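Local coordinates for protein 5-formaminoimidazole-4-carboxamide-1-(beta)-D-ribofuranosyl 5'-monophosphate synthetase (Methanocaldococcus jannaschii, PDB 2R7K) that catalyses the ATP- and formate-dependent formylation of the purine intermediate AICAR to FAICAR without folates, working as a hexamer built from two trimers, at residues M225-E230 / G257-V262; S231-L236 / P251-T256; K16-I21 / E84-V89; I32-K37 / F58-K63. All coordinates share one frame; numbering follows the deposited sequence.

Interaction 1 (M225-E230 / G257-V262); sequences MDKRYE and GNIPVV. With AMZ (aminoimidazole 4-carboxamide ribonucleotide), chain F; ACP (phosphomethylphosphonic acid adenylate ester), chain E.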
# COMPACT_ATOMS: atom_id res chain seq x y z
N MET A 225 1.07 19.89 -12.41
CA MET A 225 1.51 21.25 -12.77
C MET A 225 2.78 21.59 -12.02
O MET A 225 2.94 21.18 -10.86
CB MET A 225 0.45 22.28 -12.37
CG MET A 225 -0.90 22.08 -13.00
SD MET A 225 -2.03 23.31 -12.36
CE MET A 225 -3.51 22.86 -13.28
N ASP A 226 3.65 22.37 -12.67
CA ASP A 226 4.82 22.95 -12.01
C ASP A 226 5.01 24.41 -12.42
O ASP A 226 4.43 24.87 -13.41
CB ASP A 226 6.10 22.17 -12.37
CG ASP A 226 6.56 22.41 -13.82
OD1 ASP A 226 5.92 21.85 -14.74
OD2 ASP A 226 7.58 23.12 -14.05
N LYS A 227 5.82 25.13 -11.66
CA LYS A 227 6.34 26.42 -12.11
C LYS A 227 7.84 26.29 -12.33
O LYS A 227 8.52 25.54 -11.63
CB LYS A 227 6.01 27.54 -11.12
CG LYS A 227 6.87 27.59 -9.87
CD LYS A 227 6.49 28.79 -8.99
CE LYS A 227 7.69 29.27 -8.17
NZ LYS A 227 7.41 30.52 -7.43
N ARG A 228 8.35 27.01 -13.31
CA ARG A 228 9.75 26.90 -13.68
C ARG A 228 10.60 27.60 -12.64
O ARG A 228 10.14 28.55 -11.99
CB ARG A 228 10.00 27.55 -15.05
CG ARG A 228 9.22 26.92 -16.18
CD ARG A 228 9.72 25.51 -16.45
NE ARG A 228 9.39 25.07 -17.80
CZ ARG A 228 8.68 23.98 -18.09
NH1 ARG A 228 8.23 23.19 -17.12
NH2 ARG A 228 8.44 23.67 -19.35
N TYR A 229 11.83 27.12 -12.49
CA TYR A 229 12.81 27.68 -11.58
C TYR A 229 14.00 27.96 -12.47
O TYR A 229 14.73 27.04 -12.86
CB TYR A 229 13.15 26.65 -10.50
CG TYR A 229 13.78 27.20 -9.26
CD1 TYR A 229 13.41 28.44 -8.77
CD2 TYR A 229 14.72 26.47 -8.55
CE1 TYR A 229 13.97 28.94 -7.61
CE2 TYR A 229 15.28 26.95 -7.39
CZ TYR A 229 14.90 28.19 -6.93
OH TYR A 229 15.47 28.70 -5.78
N GLU A 230 14.20 29.23 -12.81
CA GLU A 230 15.14 29.63 -13.86
C GLU A 230 16.28 30.52 -13.33
O GLU A 230 16.08 31.32 -12.44
CB GLU A 230 14.37 30.34 -14.99
CG GLU A 230 13.51 29.39 -15.81
CD GLU A 230 12.39 30.08 -16.56
OE1 GLU A 230 11.97 31.18 -16.15
OE2 GLU A 230 11.90 29.50 -17.55
N GLY A 257 15.29 23.92 -12.87
CA GLY A 257 14.49 23.06 -12.00
C GLY A 257 13.03 23.44 -12.02
O GLY A 257 12.61 24.29 -12.80
N ASN A 258 12.25 22.78 -11.16
CA ASN A 258 10.82 23.00 -11.09
C ASN A 258 10.30 22.91 -9.67
O ASN A 258 10.88 22.24 -8.81
CB ASN A 258 10.06 22.00 -11.98
CG ASN A 258 10.75 21.76 -13.32
OD1 ASN A 258 10.31 22.26 -14.36
ND2 ASN A 258 11.82 20.99 -13.30
N ILE A 259 9.19 23.60 -9.43
CA ILE A 259 8.58 23.69 -8.12
C ILE A 259 7.13 23.28 -8.34
O ILE A 259 6.53 23.69 -9.33
CB ILE A 259 8.67 25.13 -7.58
CG1 ILE A 259 10.14 25.54 -7.41
CG2 ILE A 259 7.92 25.29 -6.27
CD1 ILE A 259 10.35 27.02 -7.18
N PRO A 260 6.59 22.41 -7.47
CA PRO A 260 5.19 22.01 -7.61
C PRO A 260 4.25 23.15 -7.29
O PRO A 260 4.54 24.00 -6.44
CB PRO A 260 5.04 20.87 -6.59
CG PRO A 260 6.15 21.09 -5.59
CD PRO A 260 7.27 21.74 -6.34
N VAL A 261 3.10 23.17 -7.96
CA VAL A 261 2.09 24.16 -7.72
C VAL A 261 0.75 23.53 -8.07
O VAL A 261 0.70 22.61 -8.88
CB VAL A 261 2.33 25.42 -8.61
CG1 VAL A 261 2.06 25.10 -10.08
CG2 VAL A 261 1.46 26.58 -8.15
N VAL A 262 -0.31 24.01 -7.44
CA VAL A 262 -1.66 23.63 -7.82
C VAL A 262 -2.40 24.92 -8.12
O VAL A 262 -2.07 25.97 -7.57
CB VAL A 262 -2.42 22.84 -6.71
CG1 VAL A 262 -1.74 21.47 -6.46
CG2 VAL A 262 -2.53 23.65 -5.42
O5 AMZ F . 11.67 21.92 -17.04
C6 AMZ F . 12.71 21.25 -17.05
N2 AMZ F . 13.26 20.67 -15.98
C3A AMZ F . 13.46 21.03 -18.34
C7A AMZ F . 13.09 21.51 -19.57
N3 AMZ F . 12.00 22.24 -19.83
N1 AMZ F . 14.59 20.34 -18.49
C5 AMZ F . 14.91 20.39 -19.79
N AMZ F . 13.99 21.10 -20.45
C1 AMZ F . 13.98 21.38 -21.90
C2 AMZ F . 14.88 22.57 -22.22
C3 AMZ F . 16.15 21.94 -22.73
O2 AMZ F . 16.70 22.78 -23.75
O1 AMZ F . 14.26 23.32 -23.27
O AMZ F . 14.55 20.21 -22.54
C AMZ F . 15.66 20.64 -23.36
C4 AMZ F . 16.73 19.55 -23.26
O3 AMZ F . 17.07 19.34 -21.90
P AMZ F . 18.60 19.09 -21.48
OP1 AMZ F . 19.22 17.86 -22.03
O4 AMZ F . 19.42 20.41 -21.94
OP2 AMZ F . 18.62 19.09 -19.86
PG ACP E . 13.63 26.39 -22.85
O1G ACP E . 15.12 26.67 -22.96
O2G ACP E . 13.12 25.45 -23.92
O3G ACP E . 13.19 26.04 -21.45
PB ACP E . 11.06 27.73 -23.49
O1B ACP E . 10.58 26.62 -22.59
O2B ACP E . 10.81 27.59 -24.98
C3B ACP E . 12.84 27.98 -23.22
PA ACP E . 10.62 30.55 -23.50
O1A ACP E . 9.46 31.00 -24.36
O2A ACP E . 12.04 30.65 -23.99
O3A ACP E . 10.28 29.05 -23.00
O5' ACP E . 10.54 31.36 -22.13
C5' ACP E . 11.63 31.32 -21.22
C4' ACP E . 11.10 31.91 -19.93
O4' ACP E . 10.82 33.30 -20.12
C3' ACP E . 9.77 31.28 -19.53
O3' ACP E . 9.94 30.10 -18.74
C2' ACP E . 9.09 32.40 -18.77
O2' ACP E . 9.52 32.36 -17.41
C1' ACP E . 9.62 33.67 -19.44
N9 ACP E . 8.65 34.12 -20.46
C8 ACP E . 8.53 33.58 -21.69
N7 ACP E . 7.54 34.20 -22.39
C5 ACP E . 7.02 35.15 -21.60
C6 ACP E . 5.97 36.18 -21.73
N6 ACP E . 5.25 36.29 -22.87
N1 ACP E . 5.74 36.98 -20.67
C2 ACP E . 6.45 36.88 -19.53
N3 ACP E . 7.43 35.97 -19.34
C4 ACP E . 7.75 35.09 -20.32
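I259 lays its CD1 methyl over one face of the Y229 ring, 4.2 Å from the ring centroid, while its CB lies 3.8 Å from CG of K227, whose chain runs alongside and points the same way. These three side chains share one face of an antiparallel strand pair; the Y229 hydroxyl goes on to the backbone N of N206 in a second subunit. The backbones are joined by paired bonds between K227 and I259, the tighter from K227 N to I259 O at 2.8 Å, and by Y229 N to G257 O.

On the other face stand R228 and N258, side by side, with guanidinium and amide planes 87° apart. R228 NH1 forms a salt bridge with D226 OD2 (3.1 Å), using the syn lone pair of that oxygen; H210 NE2 holds D226 OD1, and R228 NH2 pairs with D316. O5 of the bound AMZ lies over one guanidinium face, 3.7 Å from NH1 of R228. At the strand end, E230 OE1 accepts a hydrogen bond from the ribose O2' of the ATP analogue ACP at 3.0 Å. This antiparallel pair carries binding residues for both ATP (E230) and AICAR (N258), in the active site of an ATP-grasp ligase.

Interaction 2 (S231-L236 / P251-T256); sequences SNIDGL and PSYVIT. With AMZ (aminoimidazole 4-carboxamide ribonucleotide), chain F.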
# COMPACT_ATOMS: atom_id res chain seq x y z
N SER A 231 17.47 30.35 -13.89
CA SER A 231 18.64 31.13 -13.50
C SER A 231 19.13 31.95 -14.70
O SER A 231 19.20 31.43 -15.81
CB SER A 231 19.74 30.18 -13.01
OG SER A 231 20.84 30.88 -12.44
N ASN A 232 19.51 33.22 -14.50
CA ASN A 232 19.71 33.81 -13.18
C ASN A 232 18.48 34.53 -12.64
O ASN A 232 18.48 35.02 -11.52
CB ASN A 232 20.90 34.79 -13.22
CG ASN A 232 20.60 36.04 -14.04
OD1 ASN A 232 19.45 36.34 -14.38
ND2 ASN A 232 21.64 36.80 -14.36
N ILE A 233 17.43 34.57 -13.44
CA ILE A 233 16.30 35.44 -13.14
C ILE A 233 15.73 35.25 -11.72
O ILE A 233 15.48 36.22 -11.01
CB ILE A 233 15.19 35.33 -14.21
CG1 ILE A 233 14.07 36.34 -13.93
CG2 ILE A 233 14.67 33.91 -14.32
CD1 ILE A 233 14.54 37.80 -13.93
N ASP A 234 15.53 33.99 -11.31
CA ASP A 234 14.94 33.72 -10.00
C ASP A 234 15.93 33.98 -8.86
O ASP A 234 15.54 34.14 -7.70
CB ASP A 234 14.32 32.32 -9.95
CG ASP A 234 13.05 32.22 -10.78
OD1 ASP A 234 12.22 33.15 -10.70
OD2 ASP A 234 12.88 31.23 -11.53
N GLY A 235 17.21 34.05 -9.20
CA GLY A 235 18.22 34.58 -8.27
C GLY A 235 18.28 36.10 -8.30
O GLY A 235 18.42 36.74 -7.26
N LEU A 236 18.14 36.69 -9.50
CA LEU A 236 18.20 38.14 -9.68
C LEU A 236 17.13 38.86 -8.88
O LEU A 236 17.42 39.79 -8.12
CB LEU A 236 18.09 38.49 -11.17
CG LEU A 236 18.10 39.97 -11.61
CD1 LEU A 236 19.14 40.75 -10.85
CD2 LEU A 236 18.34 40.07 -13.12
N PRO A 251 19.14 39.80 -16.93
CA PRO A 251 18.39 38.58 -16.63
C PRO A 251 18.60 37.50 -17.69
O PRO A 251 18.55 37.78 -18.89
CB PRO A 251 16.93 39.04 -16.65
CG PRO A 251 16.93 40.23 -17.55
CD PRO A 251 18.25 40.91 -17.29
N SER A 252 18.83 36.27 -17.23
CA SER A 252 18.78 35.12 -18.12
C SER A 252 17.72 34.15 -17.60
O SER A 252 17.31 34.22 -16.45
CB SER A 252 20.15 34.44 -18.21
OG SER A 252 20.70 34.27 -16.92
N TYR A 253 17.27 33.25 -18.47
CA TYR A 253 16.14 32.38 -18.16
C TYR A 253 16.45 30.92 -18.45
O TYR A 253 15.67 30.23 -19.11
CB TYR A 253 14.91 32.83 -18.95
CG TYR A 253 14.44 34.22 -18.58
CD1 TYR A 253 13.38 34.41 -17.71
CD2 TYR A 253 15.08 35.36 -19.10
CE1 TYR A 253 12.94 35.67 -17.37
CE2 TYR A 253 14.65 36.64 -18.75
CZ TYR A 253 13.58 36.79 -17.89
OH TYR A 253 13.14 38.05 -17.54
N VAL A 254 17.59 30.46 -17.96
CA VAL A 254 18.00 29.07 -18.13
C VAL A 254 17.22 28.17 -17.17
O VAL A 254 17.26 28.37 -15.95
CB VAL A 254 19.49 28.90 -17.83
CG1 VAL A 254 19.96 27.49 -18.24
CG2 VAL A 254 20.31 29.97 -18.54
N ILE A 255 16.50 27.19 -17.72
CA ILE A 255 15.77 26.24 -16.88
C ILE A 255 16.72 25.45 -16.00
O ILE A 255 17.60 24.76 -16.51
CB ILE A 255 14.87 25.27 -17.70
CG1 ILE A 255 14.05 24.41 -16.74
CG2 ILE A 255 15.70 24.39 -18.63
CD1 ILE A 255 13.07 25.22 -15.92
N THR A 256 16.55 25.57 -14.68
CA THR A 256 17.39 24.80 -13.76
C THR A 256 16.61 23.77 -12.94
O THR A 256 17.20 22.86 -12.36
CB THR A 256 18.20 25.69 -12.78
OG1 THR A 256 17.33 26.32 -11.83
CG2 THR A 256 19.02 26.74 -13.52
O5 AMZ F . 11.67 21.92 -17.04
C6 AMZ F . 12.71 21.25 -17.05
N2 AMZ F . 13.26 20.67 -15.98
C3A AMZ F . 13.46 21.03 -18.34
C7A AMZ F . 13.09 21.51 -19.57
N3 AMZ F . 12.00 22.24 -19.83
N1 AMZ F . 14.59 20.34 -18.49
C5 AMZ F . 14.91 20.39 -19.79
N AMZ F . 13.99 21.10 -20.45
C1 AMZ F . 13.98 21.38 -21.90
C2 AMZ F . 14.88 22.57 -22.22
C3 AMZ F . 16.15 21.94 -22.73
O2 AMZ F . 16.70 22.78 -23.75
O1 AMZ F . 14.26 23.32 -23.27
O AMZ F . 14.55 20.21 -22.54
C AMZ F . 15.66 20.64 -23.36
C4 AMZ F . 16.73 19.55 -23.26
O3 AMZ F . 17.07 19.34 -21.90
P AMZ F . 18.60 19.09 -21.48
OP1 AMZ F . 19.22 17.86 -22.03
O4 AMZ F . 19.42 20.41 -21.94
OP2 AMZ F . 18.62 19.09 -19.86
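The side chain of I233 spreads over one face of the Y253 ring: its CB sits 4.2 Å from the ring centroid, offset toward the rim, and CG1 and CG2 reach the CE1 and CD1 side. With CG1 anti to the backbone N (chi1 -176°), the ethyl arm continues past the hydroxyl end of the ring to P251, where I233 CD1 is 3.8 Å from CB of the proline. L236, one turn further on, adds its CD2 methyl to the same proline.

Beside this apolar patch the two chains are joined by hydrogen bonds. S252 OG accepts one from N232 N at 2.9 Å, and S252 N returns a bond to N232 OD1, also at 2.9 Å, approaching from well above the plane of the side-chain carbonyl. I233 N then donates to S252 O, while S231 and V254 form a hydrogen-bonded antiparallel pair in which S231 N reaches V254 O at 2.9 Å. A cis peptide joins S231 to N232, where the chain turns a corner, and N232 O receives the amide of L236, closing the first turn of the short helix. Further out, S252 OG also bonds E302 of a second subunit, and Y166, an ATP-binding residue, meets the Y253 ring edge-to-face. I255, on the next part of the strand, places CG1 3.4 Å from C6 of the bound AMZ.

Helix 233-236 is thus packed against the start of strand 253-263 just after strand 219-230 ends, while R238 of a third subunit packs on I233 and P240 of that subunit on L236.

Interaction 3 (K16-I21 / E84-V89); sequences KDEITI and ELNSIV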
# COMPACT_ATOMS: atom_id res chain seq x y z
N LYS A 16 6.19 -10.05 -28.98
CA LYS A 16 5.16 -9.33 -28.23
C LYS A 16 5.01 -9.75 -26.77
O LYS A 16 4.16 -9.22 -26.06
CB LYS A 16 3.81 -9.46 -28.93
CG LYS A 16 3.85 -9.32 -30.43
CD LYS A 16 3.96 -7.88 -30.88
CE LYS A 16 3.80 -7.79 -32.39
NZ LYS A 16 4.72 -8.75 -33.06
N ASP A 17 5.81 -10.72 -26.34
CA ASP A 17 5.79 -11.19 -24.95
C ASP A 17 6.92 -10.53 -24.18
O ASP A 17 6.97 -10.61 -22.95
CB ASP A 17 5.97 -12.72 -24.87
CG ASP A 17 4.84 -13.49 -25.54
OD1 ASP A 17 3.65 -13.17 -25.29
OD2 ASP A 17 5.14 -14.43 -26.30
N GLU A 18 7.85 -9.91 -24.91
CA GLU A 18 9.07 -9.35 -24.33
C GLU A 18 9.28 -7.86 -24.66
O GLU A 18 10.42 -7.39 -24.77
CB GLU A 18 10.28 -10.16 -24.77
CG GLU A 18 10.18 -11.63 -24.42
CD GLU A 18 11.42 -12.40 -24.80
OE1 GLU A 18 12.35 -11.80 -25.37
OE2 GLU A 18 11.46 -13.62 -24.52
N ILE A 19 8.18 -7.13 -24.79
CA ILE A 19 8.25 -5.73 -25.17
C ILE A 19 8.77 -4.86 -24.03
O ILE A 19 8.26 -4.90 -22.91
CB ILE A 19 6.89 -5.23 -25.67
CG1 ILE A 19 6.72 -5.67 -27.13
CG2 ILE A 19 6.77 -3.72 -25.55
CD1 ILE A 19 5.31 -5.65 -27.60
N THR A 20 9.83 -4.11 -24.32
CA THR A 20 10.45 -3.23 -23.34
C THR A 20 10.16 -1.76 -23.65
O THR A 20 9.68 -1.41 -24.73
CB THR A 20 11.97 -3.43 -23.26
OG1 THR A 20 12.56 -3.14 -24.54
CG2 THR A 20 12.32 -4.85 -22.84
N ILE A 21 10.45 -0.91 -22.68
CA ILE A 21 10.33 0.53 -22.89
C ILE A 21 11.73 1.12 -22.82
O ILE A 21 12.49 0.83 -21.90
CB ILE A 21 9.38 1.16 -21.85
CG1 ILE A 21 7.94 0.73 -22.14
CG2 ILE A 21 9.51 2.68 -21.85
CD1 ILE A 21 6.92 1.20 -21.14
N GLU A 84 16.21 -5.24 -31.36
CA GLU A 84 16.46 -6.60 -30.91
C GLU A 84 16.00 -6.80 -29.47
O GLU A 84 15.88 -7.93 -29.00
CB GLU A 84 17.94 -6.94 -31.01
CG GLU A 84 18.45 -7.22 -32.42
CD GLU A 84 19.94 -7.48 -32.45
OE1 GLU A 84 20.55 -7.66 -31.37
OE2 GLU A 84 20.52 -7.50 -33.56
N LEU A 85 15.76 -5.69 -28.78
CA LEU A 85 15.30 -5.72 -27.40
C LEU A 85 13.81 -5.52 -27.35
O LEU A 85 13.22 -5.45 -26.27
CB LEU A 85 16.01 -4.66 -26.57
CG LEU A 85 17.44 -5.00 -26.14
CD1 LEU A 85 18.16 -3.75 -25.66
CD2 LEU A 85 17.45 -6.06 -25.05
N ASN A 86 13.19 -5.43 -28.53
CA ASN A 86 11.75 -5.21 -28.65
C ASN A 86 11.30 -3.92 -27.97
O ASN A 86 10.18 -3.82 -27.46
CB ASN A 86 10.98 -6.42 -28.11
CG ASN A 86 11.37 -7.71 -28.80
OD1 ASN A 86 10.92 -8.00 -29.91
ND2 ASN A 86 12.24 -8.49 -28.15
N SER A 87 12.19 -2.92 -27.99
CA SER A 87 11.97 -1.64 -27.32
C SER A 87 11.00 -0.73 -28.04
O SER A 87 11.11 -0.53 -29.26
CB SER A 87 13.29 -0.91 -27.16
OG SER A 87 14.20 -1.64 -26.36
N ILE A 88 10.04 -0.19 -27.30
CA ILE A 88 9.27 0.96 -27.75
C ILE A 88 9.94 2.18 -27.12
O ILE A 88 10.07 2.26 -25.90
CB ILE A 88 7.81 0.90 -27.31
CG1 ILE A 88 7.12 -0.34 -27.89
CG2 ILE A 88 7.05 2.17 -27.71
CD1 ILE A 88 5.63 -0.41 -27.57
N VAL A 89 10.38 3.12 -27.96
CA VAL A 89 11.09 4.31 -27.47
C VAL A 89 10.14 5.40 -26.98
O VAL A 89 9.18 5.75 -27.67
CB VAL A 89 12.04 4.88 -28.53
CG1 VAL A 89 12.50 6.29 -28.15
CG2 VAL A 89 13.24 3.96 -28.71
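T20 holds its OG1 between the backbone N and the carbonyl carbon (chi1 60°), and S87 turns OG beside its own backbone N (chi1 -61°); together these torsions bring T20 OG1 and S87 OG to 2.9 Å on one face of a parallel strand pair. S87 OG donates to T20 OG1, and T20 OG1 donates in turn to L85 O at 3.0 Å, arriving above the plane of that carbonyl. The result is a short hydrogen-bond chain in which the threonine hydroxyl both accepts and donates.

The same residues are joined through the main chain. T20 N donates to N86 O at 3.2 Å, and I88 N closes on T20 O at 2.9 Å along a nearly straight line (173° at the hydrogen), so that T20 is bonded to the residues before and after S87. The opposite face is apolar: the CG2 methyl of I19 lies 4.0 Å from CD1 of I88 as their side chains cross at a slant, and F11 of helix 4-11 touches both. I347 of helix 339-353 packs on I21 and I88. N86 has positive phi and ends helix 76-84 in a Schellman motif; its CB rests 3.5 Å from E18 O, while OD1 accepts a hydrogen bond from N15 N.

With strand 20-24 inside the sheet and strand 87-89 at its edge within this chain, the contact joins the first and fourth strands of a four-stranded parallel sheet in 3-2-1-4 order, consistent with the Rossmann-like fold of the DUF1246 family.

Interaction 4 (I32-K37 / F58-K63); sequences ILKGAK and FKVADK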
# COMPACT_ATOMS: atom_id res chain seq x y z
N ILE A 32 10.09 8.03 -16.53
CA ILE A 32 9.76 7.23 -17.69
C ILE A 32 10.17 5.78 -17.43
O ILE A 32 9.41 4.86 -17.71
CB ILE A 32 10.51 7.73 -18.96
CG1 ILE A 32 9.88 9.03 -19.48
CG2 ILE A 32 10.51 6.65 -20.04
CD1 ILE A 32 10.69 9.69 -20.61
N LEU A 33 11.36 5.60 -16.88
CA LEU A 33 11.90 4.27 -16.63
C LEU A 33 11.30 3.65 -15.37
O LEU A 33 10.87 2.49 -15.39
CB LEU A 33 13.43 4.30 -16.56
CG LEU A 33 14.13 4.71 -17.87
CD1 LEU A 33 15.63 4.72 -17.68
CD2 LEU A 33 13.73 3.80 -19.03
N LYS A 34 11.26 4.41 -14.28
CA LYS A 34 10.61 3.95 -13.06
C LYS A 34 9.14 3.60 -13.31
O LYS A 34 8.66 2.56 -12.88
CB LYS A 34 10.71 4.99 -11.95
CG LYS A 34 10.11 4.55 -10.60
CD LYS A 34 10.87 3.38 -10.01
CE LYS A 34 10.21 2.87 -8.73
NZ LYS A 34 11.06 1.84 -8.08
N GLY A 35 8.45 4.46 -14.03
CA GLY A 35 7.04 4.23 -14.35
C GLY A 35 6.84 2.94 -15.13
O GLY A 35 5.86 2.22 -14.90
N ALA A 36 7.76 2.68 -16.05
CA ALA A 36 7.74 1.46 -16.84
C ALA A 36 7.90 0.21 -15.96
O ALA A 36 7.14 -0.73 -16.09
CB ALA A 36 8.84 1.50 -17.88
N LYS A 37 8.90 0.22 -15.09
CA LYS A 37 9.12 -0.86 -14.15
C LYS A 37 7.88 -1.11 -13.30
O LYS A 37 7.49 -2.25 -13.09
CB LYS A 37 10.32 -0.56 -13.25
CG LYS A 37 11.65 -0.55 -13.97
CD LYS A 37 12.29 -1.91 -14.00
CE LYS A 37 12.96 -2.22 -12.67
NZ LYS A 37 13.62 -3.55 -12.71
N PHE A 58 19.64 4.88 -8.91
CA PHE A 58 18.20 4.89 -8.71
C PHE A 58 17.59 3.56 -9.19
O PHE A 58 16.41 3.30 -8.95
CB PHE A 58 17.54 6.07 -9.42
CG PHE A 58 17.63 7.38 -8.66
CD1 PHE A 58 17.20 7.48 -7.35
CD2 PHE A 58 18.12 8.52 -9.29
CE1 PHE A 58 17.27 8.68 -6.66
CE2 PHE A 58 18.19 9.73 -8.60
CZ PHE A 58 17.77 9.81 -7.29
N LYS A 59 18.39 2.76 -9.88
CA LYS A 59 18.06 1.38 -10.25
C LYS A 59 16.81 1.24 -11.11
O LYS A 59 16.02 0.33 -10.91
CB LYS A 59 17.94 0.50 -9.00
CG LYS A 59 19.13 0.62 -8.05
CD LYS A 59 19.49 -0.71 -7.40
CE LYS A 59 20.62 -1.42 -8.15
NZ LYS A 59 20.20 -1.95 -9.48
N VAL A 60 16.66 2.14 -12.07
CA VAL A 60 15.45 2.22 -12.88
C VAL A 60 15.62 1.57 -14.24
O VAL A 60 14.67 1.47 -15.01
CB VAL A 60 14.99 3.69 -13.10
CG1 VAL A 60 14.50 4.30 -11.80
CG2 VAL A 60 16.10 4.53 -13.72
N ALA A 61 16.85 1.15 -14.54
CA ALA A 61 17.15 0.61 -15.86
C ALA A 61 17.61 -0.83 -15.73
O ALA A 61 18.52 -1.14 -14.96
CB ALA A 61 18.20 1.45 -16.55
N ASP A 62 16.98 -1.72 -16.49
CA ASP A 62 17.37 -3.12 -16.47
C ASP A 62 18.53 -3.35 -17.44
O ASP A 62 19.44 -4.12 -17.14
CB ASP A 62 16.18 -4.01 -16.82
CG ASP A 62 15.07 -3.95 -15.77
OD1 ASP A 62 15.38 -3.79 -14.57
OD2 ASP A 62 13.89 -4.09 -16.16
N LYS A 63 18.49 -2.68 -18.59
CA LYS A 63 19.56 -2.81 -19.58
C LYS A 63 20.11 -1.45 -19.98
O LYS A 63 19.36 -0.49 -20.16
CB LYS A 63 19.05 -3.57 -20.81
CG LYS A 63 20.13 -4.41 -21.52
CD LYS A 63 20.94 -3.61 -22.54
CE LYS A 63 21.94 -4.49 -23.29
NZ LYS A 63 23.04 -5.01 -22.42
O HOH W 1 14.32 1.53 -8.49
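Residues 32-37 of helix 29-38 face an irregular connection, 58-63, that leaves helix 53-57 through K59 with positive phi and leads into strand 63-66; the backbones come nearest at K34 and V60, with their CA atoms 5.1 Å apart. The V60 side chain crosses those of L33 and K34 at about a right angle. Its CB is 3.8 Å from CB of L33, its CG1 is 3.9 Å from CB of K34, and CG2 lies toward L33 CD1, which also reaches A61. V60 O is held by T43 OG1 of the neighbouring strand.

One turn on from L33, K37 bends at chi2 and chi3 (-89° and -79°), which carries its chain past V60 O toward D62. The two side chains approach from opposite directions, and K37 NZ forms a salt bridge at 2.6 Å on the syn lone pair of D62 OD1. K34 NZ bonds L331 O of a second subunit, with a weak bond to a water that donates to F58 O at 2.8 Å.

D62 OD2 is in turn bonded to S42 OG, and K37 NZ also reaches G40 O of a fourth subunit. Both ends of this ion pair therefore have further partners, which probably limits the freedom of the lysine amine.

In the fold
Interactions 1 and 2 share strand 253-263 and touch directly, Y229 O lying 2.9 Å from T256 OG1, a probable hydrogen bond. Both are buried and both reach AMZ and a second subunit, but interaction 1 is a regular strand ladder carrying ligand-binding side chains, whereas interaction 2 is a corner joined by backbone bonds, side-chain-to-backbone bonds and apolar packing. Interactions 3 and 4 belong to the parallel-sheet region, the centre of interaction 3 about 33 Å from that of interaction 1; there strand 20-24 leads into helix 29-38 and I21 CD1 packs 3.8 Å from A36 CB. Interaction 3 is buried and joins strands by hydroxyls and backbone; interaction 4, partly buried, combines apolar packing round V60 with a salt bridge.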